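Local coordinates for protein putative aldolase (Bacteroides vulgatus ATCC 8482, PDB 3DXI) that is of unknown function but is named a putative aldolase and has a TIM-barrel domain of the HMGL-like family, at residues V43-K48 and A77-E82; M103-I108 and A157-M162; V187-H192 and G211-D216. One frame throughout, in Å; residues are numbered along the deposited sequence.

Contact 1 of 3, residues V43-K48 and A77-E82; sequences VGYRNK and AIMLNE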
loop_
_atom_site.group_PDB
_atom_site.type_symbol
_atom_site.label_atom_id
_atom_site.label_comp_id
_atom_site.label_asym_id
_atom_site.label_seq_id
_atom_site.Cartn_x
_atom_site.Cartn_y
_atom_site.Cartn_z
ATOM N N VAL A 43 11.520 2.773 -21.838
ATOM C CA VAL A 43 10.581 2.058 -22.689
ATOM C C VAL A 43 10.833 0.588 -22.991
ATOM O O VAL A 43 9.946 -0.096 -23.516
ATOM C CB VAL A 43 10.429 2.809 -24.022
ATOM C CG1 VAL A 43 9.985 4.253 -23.753
ATOM C CG2 VAL A 43 11.752 2.795 -24.778
ATOM N N GLY A 44 12.025 0.092 -22.679
ATOM C CA GLY A 44 12.294 -1.306 -22.957
ATOM C C GLY A 44 13.741 -1.725 -22.856
ATOM O O GLY A 44 14.597 -0.971 -22.392
ATOM N N TYR A 45 14.002 -2.948 -23.301
ATOM C CA TYR A 45 15.333 -3.536 -23.285
ATOM C C TYR A 45 15.924 -3.562 -24.686
ATOM O O TYR A 45 15.210 -3.417 -25.684
ATOM C CB TYR A 45 15.262 -4.994 -22.809
ATOM C CG TYR A 45 14.907 -5.205 -21.352
ATOM C CD1 TYR A 45 15.898 -5.212 -20.372
ATOM C CD2 TYR A 45 13.584 -5.410 -20.957
ATOM C CE1 TYR A 45 15.586 -5.422 -19.029
ATOM C CE2 TYR A 45 13.252 -5.620 -19.610
ATOM C CZ TYR A 45 14.264 -5.624 -18.656
ATOM O OH TYR A 45 13.968 -5.824 -17.334
ATOM N N ARG A 46 17.242 -3.735 -24.734
ATOM C CA ARG A 46 17.976 -3.918 -25.975
ATOM C C ARG A 46 18.574 -5.294 -25.643
ATOM O O ARG A 46 19.099 -5.493 -24.551
ATOM C CB ARG A 46 19.074 -2.863 -26.162
ATOM C CG ARG A 46 18.590 -1.513 -26.706
ATOM C CD ARG A 46 18.087 -1.594 -28.154
ATOM N NE ARG A 46 19.165 -1.661 -29.144
ATOM C CZ ARG A 46 18.973 -1.755 -30.461
ATOM N NH1 ARG A 46 17.739 -1.789 -30.957
ATOM N NH2 ARG A 46 20.011 -1.833 -31.288
ATOM N N ASN A 47 18.463 -6.247 -26.555
ATOM C CA ASN A 47 18.959 -7.593 -26.292
ATOM C C ASN A 47 19.572 -8.258 -27.504
ATOM O O ASN A 47 19.349 -7.845 -28.635
ATOM C CB ASN A 47 17.807 -8.502 -25.835
ATOM C CG ASN A 47 17.704 -8.634 -24.328
ATOM O OD1 ASN A 47 16.687 -8.276 -23.734
ATOM N ND2 ASN A 47 18.744 -9.173 -23.704
ATOM N N LYS A 48 20.338 -9.309 -27.242
ATOM C CA LYS A 48 20.927 -10.115 -28.297
ATOM C C LYS A 48 19.824 -11.151 -28.533
ATOM O O LYS A 48 18.919 -11.277 -27.717
ATOM C CB LYS A 48 22.215 -10.774 -27.798
ATOM C CG LYS A 48 23.338 -9.766 -27.538
ATOM C CD LYS A 48 24.617 -10.433 -27.027
ATOM C CE LYS A 48 24.446 -10.998 -25.628
ATOM N NZ LYS A 48 25.741 -11.495 -25.063
ATOM N N ALA A 77 15.038 6.174 -22.128
ATOM C CA ALA A 77 16.039 5.232 -21.668
ATOM C C ALA A 77 15.651 3.810 -22.045
ATOM O O ALA A 77 14.475 3.512 -22.266
ATOM C CB ALA A 77 16.192 5.331 -20.152
ATOM N N ILE A 78 16.655 2.946 -22.143
ATOM C CA ILE A 78 16.430 1.532 -22.399
ATOM C C ILE A 78 17.331 0.847 -21.373
ATOM O O ILE A 78 18.247 1.470 -20.826
ATOM C CB ILE A 78 16.818 1.088 -23.849
ATOM C CG1 ILE A 78 18.325 1.216 -24.075
ATOM C CG2 ILE A 78 16.002 1.877 -24.873
ATOM C CD1 ILE A 78 19.113 -0.001 -23.625
HETATM N N MSE A 79 17.075 -0.426 -21.103
HETATM C CA MSE A 79 17.874 -1.146 -20.127
HETATM C C MSE A 79 18.626 -2.321 -20.735
HETATM O O MSE A 79 18.173 -2.929 -21.708
HETATM C CB MSE A 79 16.969 -1.636 -18.989
HETATM C CG MSE A 79 17.645 -2.567 -17.999
HETATM SE SE MSE A 79 16.542 -2.926 -16.446
HETATM C CE MSE A 79 17.056 -1.380 -15.392
ATOM N N LEU A 80 19.782 -2.616 -20.149
ATOM C CA LEU A 80 20.628 -3.731 -20.556
ATOM C C LEU A 80 20.867 -4.588 -19.319
ATOM O O LEU A 80 21.109 -4.055 -18.234
ATOM C CB LEU A 80 21.990 -3.240 -21.051
ATOM C CG LEU A 80 22.122 -2.456 -22.354
ATOM C CD1 LEU A 80 23.579 -2.048 -22.538
ATOM C CD2 LEU A 80 21.649 -3.317 -23.522
ATOM N N ASN A 81 20.792 -5.904 -19.474
ATOM C CA ASN A 81 21.058 -6.809 -18.362
ATOM C C ASN A 81 22.571 -7.069 -18.372
ATOM O O ASN A 81 23.094 -7.689 -19.299
ATOM C CB ASN A 81 20.294 -8.126 -18.542
ATOM C CG ASN A 81 18.794 -7.980 -18.298
ATOM O OD1 ASN A 81 17.984 -8.654 -18.937
ATOM N ND2 ASN A 81 18.424 -7.115 -17.362
ATOM N N GLU A 82 23.264 -6.585 -17.341
ATOM C CA GLU A 82 24.715 -6.736 -17.221
ATOM C C GLU A 82 25.209 -8.180 -17.390
ATOM O O GLU A 82 26.178 -8.430 -18.106
ATOM C CB GLU A 82 25.172 -6.184 -15.864
ATOM C CG GLU A 82 26.667 -5.950 -15.709
ATOM C CD GLU A 82 27.449 -7.229 -15.502
ATOM O OE1 GLU A 82 26.970 -8.115 -14.758
ATOM O OE2 GLU A 82 28.552 -7.342 -16.072
HETATM O O HOH W 1 16.168 -6.952 -15.734
HETATM O O HOH W 2 20.422 -6.812 -22.221
#

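Contact 2 of 3, residues M103-I108 and A157-M162; sequences MIRIAI and ADLFCM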
loop_
_atom_site.group_PDB
_atom_site.type_symbol
_atom_site.label_atom_id
_atom_site.label_comp_id
_atom_site.label_asym_id
_atom_site.label_seq_id
_atom_site.Cartn_x
_atom_site.Cartn_y
_atom_site.Cartn_z
HETATM N N MSE A 103 19.502 7.771 -22.078
HETATM C CA MSE A 103 20.175 7.011 -21.040
HETATM C C MSE A 103 20.092 5.505 -21.193
HETATM O O MSE A 103 19.074 4.956 -21.618
HETATM C CB MSE A 103 19.601 7.395 -19.679
HETATM C CG MSE A 103 20.160 6.593 -18.518
HETATM SE SE MSE A 103 19.206 6.987 -16.871
HETATM C CE MSE A 103 20.195 8.578 -16.333
ATOM N N ILE A 104 21.188 4.847 -20.832
ATOM C CA ILE A 104 21.281 3.402 -20.875
ATOM C C ILE A 104 21.375 2.960 -19.423
ATOM O O ILE A 104 22.340 3.293 -18.731
ATOM C CB ILE A 104 22.558 2.933 -21.606
ATOM C CG1 ILE A 104 22.623 3.543 -23.012
ATOM C CG2 ILE A 104 22.585 1.412 -21.667
ATOM C CD1 ILE A 104 21.445 3.187 -23.916
ATOM N N ARG A 105 20.361 2.248 -18.945
ATOM C CA ARG A 105 20.391 1.768 -17.570
ATOM C C ARG A 105 20.867 0.330 -17.596
ATOM O O ARG A 105 20.538 -0.419 -18.513
ATOM C CB ARG A 105 19.015 1.838 -16.930
ATOM C CG ARG A 105 18.467 3.234 -16.802
ATOM C CD ARG A 105 17.091 3.145 -16.204
ATOM N NE ARG A 105 17.066 3.538 -14.812
ATOM C CZ ARG A 105 16.089 3.231 -13.970
ATOM N NH1 ARG A 105 15.053 2.506 -14.367
ATOM N NH2 ARG A 105 16.130 3.699 -12.739
ATOM N N ILE A 106 21.641 -0.046 -16.587
ATOM C CA ILE A 106 22.188 -1.393 -16.498
ATOM C C ILE A 106 21.654 -2.118 -15.269
ATOM O O ILE A 106 21.793 -1.623 -14.153
ATOM C CB ILE A 106 23.727 -1.333 -16.406
ATOM C CG1 ILE A 106 24.270 -0.449 -17.539
ATOM C CG2 ILE A 106 24.312 -2.735 -16.481
ATOM C CD1 ILE A 106 25.756 -0.142 -17.443
ATOM N N ALA A 107 21.034 -3.278 -15.473
ATOM C CA ALA A 107 20.527 -4.068 -14.350
ATOM C C ALA A 107 21.744 -4.816 -13.840
ATOM O O ALA A 107 22.289 -5.671 -14.533
ATOM C CB ALA A 107 19.457 -5.048 -14.814
ATOM N N ILE A 108 22.154 -4.496 -12.617
ATOM C CA ILE A 108 23.352 -5.080 -12.023
ATOM C C ILE A 108 23.192 -5.801 -10.689
ATOM O O ILE A 108 22.516 -5.318 -9.778
ATOM C CB ILE A 108 24.415 -3.979 -11.804
ATOM C CG1 ILE A 108 24.622 -3.186 -13.097
ATOM C CG2 ILE A 108 25.724 -4.599 -11.328
ATOM C CD1 ILE A 108 25.407 -1.904 -12.910
ATOM N N ALA A 157 28.806 7.145 -13.812
ATOM C CA ALA A 157 27.385 7.132 -13.503
ATOM C C ALA A 157 26.694 8.491 -13.555
ATOM O O ALA A 157 27.247 9.501 -13.127
ATOM C CB ALA A 157 27.163 6.498 -12.128
ATOM N N ASP A 158 25.483 8.494 -14.108
ATOM C CA ASP A 158 24.649 9.683 -14.185
ATOM C C ASP A 158 23.499 9.413 -13.228
ATOM O O ASP A 158 22.716 10.299 -12.893
ATOM C CB ASP A 158 24.122 9.871 -15.601
ATOM C CG ASP A 158 25.189 10.366 -16.542
ATOM O OD1 ASP A 158 25.533 11.561 -16.443
ATOM O OD2 ASP A 158 25.694 9.565 -17.358
ATOM N N LEU A 159 23.420 8.160 -12.796
ATOM C CA LEU A 159 22.401 7.717 -11.869
ATOM C C LEU A 159 22.789 6.403 -11.203
ATOM O O LEU A 159 23.199 5.454 -11.873
ATOM C CB LEU A 159 21.062 7.529 -12.589
ATOM C CG LEU A 159 19.983 6.850 -11.738
ATOM C CD1 LEU A 159 19.708 7.715 -10.511
ATOM C CD2 LEU A 159 18.712 6.626 -12.548
ATOM N N PHE A 160 22.669 6.371 -9.881
ATOM C CA PHE A 160 22.929 5.173 -9.095
ATOM C C PHE A 160 21.576 4.856 -8.458
ATOM O O PHE A 160 21.187 5.484 -7.473
ATOM C CB PHE A 160 23.963 5.428 -7.997
ATOM C CG PHE A 160 24.280 4.205 -7.180
ATOM C CD1 PHE A 160 25.090 3.200 -7.698
ATOM C CD2 PHE A 160 23.725 4.033 -5.913
ATOM C CE1 PHE A 160 25.342 2.041 -6.973
ATOM C CE2 PHE A 160 23.972 2.873 -5.175
ATOM C CZ PHE A 160 24.782 1.876 -5.707
ATOM N N CYS A 161 20.861 3.889 -9.027
ATOM C CA CYS A 161 19.530 3.516 -8.548
ATOM C C CYS A 161 19.514 2.336 -7.572
ATOM O O CYS A 161 19.964 1.240 -7.907
ATOM C CB CYS A 161 18.638 3.204 -9.754
ATOM S SG CYS A 161 16.905 2.893 -9.358
HETATM N N MSE A 162 19.010 2.570 -6.361
HETATM C CA MSE A 162 18.922 1.514 -5.352
HETATM C C MSE A 162 17.625 0.741 -5.590
HETATM O O MSE A 162 16.540 1.314 -5.544
HETATM C CB MSE A 162 18.919 2.120 -3.944
HETATM C CG MSE A 162 20.067 3.084 -3.679
HETATM SE SE MSE A 162 20.012 3.776 -1.881
HETATM C CE MSE A 162 18.371 4.797 -1.994
#

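Contact 3 of 3, residues V187-H192 and G211-D216; sequences VPVGFH and GIDFID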
loop_
_atom_site.group_PDB
_atom_site.type_symbol
_atom_site.label_atom_id
_atom_site.label_comp_id
_atom_site.label_asym_id
_atom_site.label_seq_id
_atom_site.Cartn_x
_atom_site.Cartn_y
_atom_site.Cartn_z
ATOM N N VAL A 187 27.635 10.767 -7.335
ATOM C CA VAL A 187 26.619 10.734 -8.381
ATOM C C VAL A 187 25.177 10.786 -7.888
ATOM O O VAL A 187 24.875 10.454 -6.739
ATOM C CB VAL A 187 26.777 9.485 -9.285
ATOM C CG1 VAL A 187 28.169 9.463 -9.897
ATOM C CG2 VAL A 187 26.511 8.216 -8.489
ATOM N N PRO A 188 24.265 11.243 -8.757
ATOM C CA PRO A 188 22.844 11.337 -8.417
ATOM C C PRO A 188 22.361 9.953 -7.970
ATOM O O PRO A 188 22.803 8.932 -8.504
ATOM C CB PRO A 188 22.211 11.782 -9.732
ATOM C CG PRO A 188 23.290 12.654 -10.334
ATOM C CD PRO A 188 24.537 11.838 -10.080
ATOM N N VAL A 189 21.475 9.912 -6.984
ATOM C CA VAL A 189 20.971 8.633 -6.494
ATOM C C VAL A 189 19.476 8.481 -6.749
ATOM O O VAL A 189 18.727 9.462 -6.731
ATOM C CB VAL A 189 21.242 8.471 -4.978
ATOM C CG1 VAL A 189 20.750 7.115 -4.495
ATOM C CG2 VAL A 189 22.739 8.634 -4.699
ATOM N N GLY A 190 19.055 7.243 -6.994
ATOM C CA GLY A 190 17.649 6.963 -7.230
ATOM C C GLY A 190 17.157 5.782 -6.410
ATOM O O GLY A 190 17.951 5.047 -5.809
ATOM N N PHE A 191 15.841 5.600 -6.387
ATOM C CA PHE A 191 15.217 4.506 -5.657
ATOM C C PHE A 191 14.126 3.861 -6.502
ATOM O O PHE A 191 13.309 4.553 -7.123
ATOM C CB PHE A 191 14.585 5.011 -4.358
ATOM C CG PHE A 191 13.819 3.949 -3.604
ATOM C CD1 PHE A 191 14.491 2.876 -3.003
ATOM C CD2 PHE A 191 12.427 4.007 -3.514
ATOM C CE1 PHE A 191 13.789 1.877 -2.323
ATOM C CE2 PHE A 191 11.707 3.014 -2.835
ATOM C CZ PHE A 191 12.388 1.944 -2.236
ATOM N N HIS A 192 14.123 2.535 -6.533
ATOM C CA HIS A 192 13.107 1.789 -7.265
ATOM C C HIS A 192 12.513 0.805 -6.263
ATOM O O HIS A 192 13.106 -0.233 -5.963
ATOM C CB HIS A 192 13.712 1.038 -8.456
ATOM C CG HIS A 192 12.698 0.310 -9.286
ATOM N ND1 HIS A 192 12.633 0.428 -10.658
ATOM C CD2 HIS A 192 11.719 -0.562 -8.940
ATOM C CE1 HIS A 192 11.661 -0.339 -11.120
ATOM N NE2 HIS A 192 11.091 -0.951 -10.097
ATOM N N GLY A 211 16.321 14.264 0.025
ATOM C CA GLY A 211 17.083 14.745 -1.115
ATOM C C GLY A 211 17.454 13.783 -2.232
ATOM O O GLY A 211 18.358 14.083 -3.012
ATOM N N ILE A 212 16.778 12.642 -2.334
ATOM C CA ILE A 212 17.093 11.694 -3.399
ATOM C C ILE A 212 16.860 12.377 -4.757
ATOM O O ILE A 212 16.001 13.254 -4.885
ATOM C CB ILE A 212 16.235 10.406 -3.276
ATOM C CG1 ILE A 212 16.963 9.237 -3.945
ATOM C CG2 ILE A 212 14.871 10.626 -3.906
ATOM C CD1 ILE A 212 16.509 7.872 -3.479
ATOM N N ASP A 213 17.625 11.967 -5.762
ATOM C CA ASP A 213 17.560 12.568 -7.094
ATOM C C ASP A 213 16.586 11.930 -8.096
ATOM O O ASP A 213 16.038 12.623 -8.957
ATOM C CB ASP A 213 18.968 12.564 -7.701
ATOM C CG ASP A 213 20.013 13.151 -6.761
ATOM O OD1 ASP A 213 20.132 14.390 -6.699
ATOM O OD2 ASP A 213 20.705 12.377 -6.073
ATOM N N PHE A 214 16.378 10.620 -7.986
ATOM C CA PHE A 214 15.505 9.883 -8.906
ATOM C C PHE A 214 14.552 8.904 -8.213
ATOM O O PHE A 214 14.907 8.276 -7.215
ATOM C CB PHE A 214 16.357 9.069 -9.886
ATOM C CG PHE A 214 16.720 9.793 -11.153
ATOM C CD1 PHE A 214 15.911 9.689 -12.283
ATOM C CD2 PHE A 214 17.895 10.535 -11.238
ATOM C CE1 PHE A 214 16.268 10.306 -13.481
ATOM C CE2 PHE A 214 18.266 11.162 -12.434
ATOM C CZ PHE A 214 17.449 11.043 -13.557
ATOM N N ILE A 215 13.342 8.776 -8.751
ATOM C CA ILE A 215 12.368 7.816 -8.230
ATOM C C ILE A 215 11.727 7.102 -9.419
ATOM O O ILE A 215 11.328 7.742 -10.393
ATOM C CB ILE A 215 11.240 8.476 -7.396
ATOM C CG1 ILE A 215 11.806 9.067 -6.104
ATOM C CG2 ILE A 215 10.175 7.435 -7.056
ATOM C CD1 ILE A 215 12.413 8.040 -5.170
ATOM N N ASP A 216 11.657 5.776 -9.328
ATOM C CA ASP A 216 11.064 4.918 -10.356
ATOM C C ASP A 216 9.645 4.503 -9.948
ATOM O O ASP A 216 9.366 4.269 -8.767
ATOM C CB ASP A 216 11.886 3.631 -10.532
ATOM C CG ASP A 216 13.165 3.831 -11.331
ATOM O OD1 ASP A 216 13.623 4.987 -11.489
ATOM O OD2 ASP A 216 13.721 2.809 -11.790
HETATM O O HOH W 3 15.160 5.942 -9.443
#

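Contact 1 of 3, residues V43-K48 and A77-E82
The flat groups here are the Y45 ring and the N81 amide, with planes 51° apart. Selenomethionine M79 runs beside the ring, pointing the same way, and meets it obliquely: its CG is 3.7 Å from Y45 CE1, and its SE sits 4.8 Å from the centroid of the Y45 ring, a Met-aromatic contact. M79 CG lies anti to the backbone N (chi1 172°), which carries it alongside the ring. The amide ND2 of N81 and the carbonyl O of M79 also approach the ring obliquely, both on the CD1-CE1 side; W19 also meets this ring, the two planes nearly perpendicular. Beneath these side chains, strands 40-45 and 75-81 run parallel. M79 N donates to G44 O at 2.8 Å, and M79 O accepts from R46 N at 3.3 Å, so residue M79 bonds on both sides of Y45; toward the N-terminal ends of the segments, V43 N donates to A77 O. On the other side of the sheet R46 CG packs 3.5 Å from I78 CD1, while the guanidinium departs to L93 O and T60 O. Beyond the last direct bond two waters take over. One links Y45 OH to N81 ND2, accepting from the amide at 2.8 Å; the other accepts from N81 N and donates to R46 O at 3.0 Å. The chemistry thus changes along the pair, from direct backbone bonds at the buried end to water bridges at the C-terminal end, where the phenol hydroxyl and the amide share a water that probably helps to fix both.

Contact 2 of 3, residues M103-I108 and A157-M162
Selenomethionine M103 reaches L159 and D158 with its terminal methyl: CE lies 4.0 Å from L159 CB and 4.2 Å from D158 CB. CG is anti to the backbone N and the chain stays extended through SE; only the bend at chi3, -85°, turns CE aside. The M103 side chain lies at about a right angle to that of L159 and runs antiparallel past that of D158. The carboxylate of D158 has its own partner, OD2 accepting from V130 N on the intervening strand. Two residues along, R105 makes the second meeting. Its CG is anti to the carbonyl carbon, CD continues the chain outstretched, and a twist at chi3 of 105° bends the chain at NE. NH2 then stands 3.6 Å from C161 SG, approached obliquely to the guanidinium plane, and 3.9 Å from L159 CD2. L159 CG and C161 SG are both anti to their backbone N; CD2 comes to the NE-NH2 edge, near the guanidinium plane, while SG approaches NH2 from another direction. Charge is answered from two other strands, outside this pair: NH1 forms a salt bridge with E42 OE1 and NH2 with D216 OD2. Those outside partners probably hold the guanidinium plane in place, with L159 CD2 and C161 SG touching its NH2 from two directions. The two strands are not neighbours; their axes stay 9.1 Å apart, inclined at 39°, with strand 129-134 between them in the sheet. M103 with D158 and L159, and R105 with L159 and C161, meet through side chains alone, past the intervening strand, as inward-facing residues of next-but-one strands do in a TIM barrel.

Contact 3 of 3, residues V187-H192 and G211-D216
A beta-alpha-beta crossover of the TIM barrel joins the two strands here: 189-192 leads through helix 200-209 into the parallel neighbour 214-217. At the entry, D213 OD2 accepts from V189 N at 2.7 Å in a nearly straight bond (171°), from the anti side and tilted out of the carboxylate plane; the same oxygen also pairs with R182. In return V189 O is gripped twice, by the amides of D213 and F214. Further up, F191 N donates to F214 O and D216 N to F191 O, both at 3.0 Å. G190 carries no side chain on the side where F214 lies, and F214 CB comes to 3.6 Å from G190 CA. On the opposite face, I212 CD1 and I215 CD1 close on F191 CB, at 3.6 and 3.8 Å, as F191 swings its ring off toward the surrounding helices. At the barrel end the H192 ring and the D216 carboxylate are turned 70° apart. H192 ND1 donates to the anti lone pair of D216 OD2 at 2.9 Å, an oxygen that R105 also holds. The other oxygen, D216 OD1, takes a hydrogen bond from a water at 2.7 Å.

How the contacts relate
All three contacts are buried parts of one parallel barrel, and none is a surface patch. Contacts 1 and 3 each join neighbouring strands, so backbone bonds dominate them; contact 2 spans a strand and relies on side chains in the interior. It also lies between the other two: strand 75-81 of contact 1 adjoins strand 103-108, with L80 N probably bonded to R105 O, while strand 159-163 adjoins strand 189-192 of contact 3. Contacts 1 and 3 do not touch; their centres are about 20 Å apart. Contact 1 adds a selenium-aromatic contact and, at its C-terminal end, water bridges; contact 3 adds a histidine-carboxylate hydrogen bond whose D216 oxygen ties it to contact 2.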